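Local atomic coordinates of geranylgeranyl pyrophosphate synthetase (Pyrococcus horikoshii, PDB entry 1WY0), a protein that probably catalyses the chain-elongating condensation of isopentenyl diphosphate with allylic diphosphates that yields geranylgeranyl diphosphate, the precursor of archaeal membrane lipids. Residues I192-D195 / Y199-A202. Residues are numbered along the deposited sequence; the frame is centred on the assembly and turned at random.
Sequences IGTD and YIKA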
loop_
_atom_site.group_PDB
_atom_site.type_symbol
_atom_site.label_atom_id
_atom_site.label_comp_id
_atom_site.label_asym_id
_atom_site.label_seq_id
_atom_site.Cartn_x
_atom_site.Cartn_y
_atom_site.Cartn_z
ATOM N N ILE A 192 5.445 -22.106 -9.970
ATOM C CA ILE A 192 6.377 -21.674 -11.006
ATOM C C ILE A 192 7.118 -22.850 -11.644
ATOM O O ILE A 192 7.713 -22.743 -12.706
ATOM C CB ILE A 192 7.390 -20.715 -10.375
ATOM C CG1 ILE A 192 6.711 -19.398 -9.995
ATOM C CG2 ILE A 192 8.504 -20.394 -11.388
ATOM C CD1 ILE A 192 6.104 -18.688 -11.206
ATOM N N GLY A 193 7.101 -23.998 -10.942
ATOM C CA GLY A 193 7.894 -25.098 -11.478
ATOM C C GLY A 193 7.118 -26.423 -11.592
ATOM O O GLY A 193 7.667 -27.455 -11.958
ATOM N N THR A 194 5.817 -26.397 -11.243
ATOM C CA THR A 194 5.092 -27.667 -11.267
ATOM C C THR A 194 3.583 -27.475 -11.449
ATOM O O THR A 194 2.985 -26.518 -10.977
ATOM C CB THR A 194 5.357 -28.396 -9.951
ATOM O OG1 THR A 194 4.965 -29.763 -10.090
ATOM C CG2 THR A 194 4.535 -27.760 -8.824
ATOM N N ASP A 195 2.976 -28.420 -12.195
ATOM C CA ASP A 195 1.526 -28.400 -12.361
ATOM C C ASP A 195 0.862 -29.526 -11.562
ATOM O O ASP A 195 -0.217 -30.007 -11.880
ATOM C CB ASP A 195 1.207 -28.566 -13.849
ATOM C CG ASP A 195 1.328 -27.218 -14.548
ATOM O OD1 ASP A 195 0.406 -26.413 -14.404
ATOM O OD2 ASP A 195 2.331 -26.987 -15.216
ATOM N N TYR A 199 1.538 -31.478 -5.005
ATOM C CA TYR A 199 2.726 -30.815 -4.483
ATOM C C TYR A 199 2.361 -29.457 -3.878
ATOM O O TYR A 199 2.676 -29.135 -2.739
ATOM C CB TYR A 199 3.697 -30.585 -5.644
ATOM C CG TYR A 199 4.255 -31.869 -6.148
ATOM C CD1 TYR A 199 4.985 -31.878 -7.336
ATOM C CD2 TYR A 199 4.106 -33.052 -5.424
ATOM C CE1 TYR A 199 5.571 -33.050 -7.787
ATOM C CE2 TYR A 199 4.684 -34.229 -5.882
ATOM C CZ TYR A 199 5.410 -34.230 -7.061
ATOM O OH TYR A 199 6.002 -35.394 -7.516
ATOM N N ILE A 200 1.702 -28.633 -4.717
ATOM C CA ILE A 200 1.354 -27.281 -4.293
ATOM C C ILE A 200 0.581 -27.273 -2.970
ATOM O O ILE A 200 0.781 -26.433 -2.103
ATOM C CB ILE A 200 0.522 -26.628 -5.399
ATOM C CG1 ILE A 200 1.385 -26.394 -6.643
ATOM C CG2 ILE A 200 0.009 -25.257 -4.922
ATOM C CD1 ILE A 200 0.559 -25.958 -7.856
ATOM N N LYS A 201 -0.362 -28.225 -2.845
ATOM C CA LYS A 201 -1.134 -28.296 -1.609
ATOM C C LYS A 201 -0.260 -28.702 -0.420
ATOM O O LYS A 201 -0.547 -28.393 0.728
ATOM C CB LYS A 201 -2.263 -29.310 -1.797
ATOM C CG LYS A 201 -3.463 -29.011 -0.895
ATOM C CD LYS A 201 -4.270 -30.270 -0.571
ATOM C CE LYS A 201 -4.388 -30.518 0.937
ATOM N NZ LYS A 201 -3.631 -31.716 1.297
ATOM N N ALA A 202 0.818 -29.435 -0.755
ATOM C CA ALA A 202 1.751 -29.857 0.280
ATOM C C ALA A 202 2.721 -28.729 0.647
ATOM O O ALA A 202 3.067 -28.513 1.804
ATOM C CB ALA A 202 2.524 -31.062 -0.258
#
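The tight connection between helices 167-193 and 197-224, two long helices of the all-helical polyprenyl synthetase fold, includes Thr194, whose side chain lies against both Tyr199 and Ile200 in the first turn of the following helix. The two branches of the threonine divide the work. Its hydroxyl, set anti to the backbone N (chi1 -165°), lies near the plane of the Tyr199 ring and meets its edge. There OG1 of Thr194 is 3.5 Å from CD1 of Tyr199, the nearer ring atom, with CE1 next. The methyl goes to the aliphatic neighbour, CG2 of Thr194 standing 4.1 Å from CG1 of Ile200, while the two side chains run past one another in opposite senses. Farther along the isoleucine, CD1 of Ile200 reaches to 4.0 Å from the backbone O of Thr194. Against the tyrosine, by contrast, the threonine side chain is turned through roughly a right angle. No hydrogen bond links 192-195 to 199-202; the threonine hydroxyl instead receives a weak one from the backbone N of Asn196, whose own OD1 accepts from the N of Tyr199. Beyond these three residues, Val61 touches Thr194, Leu321 and Pro322 lie against Tyr199, and Ile200 also packs on Lys187 and Ile191 of the preceding helix. Direct contact between the two segments is thus van der Waals in kind, over a modest 137 Å² of buried surface. The weak bond from Asn196 gives the buried threonine oxygen a polar partner, while its place at the ring edge sets it beside C-H groups whose slight positive charge may suit the oxygen.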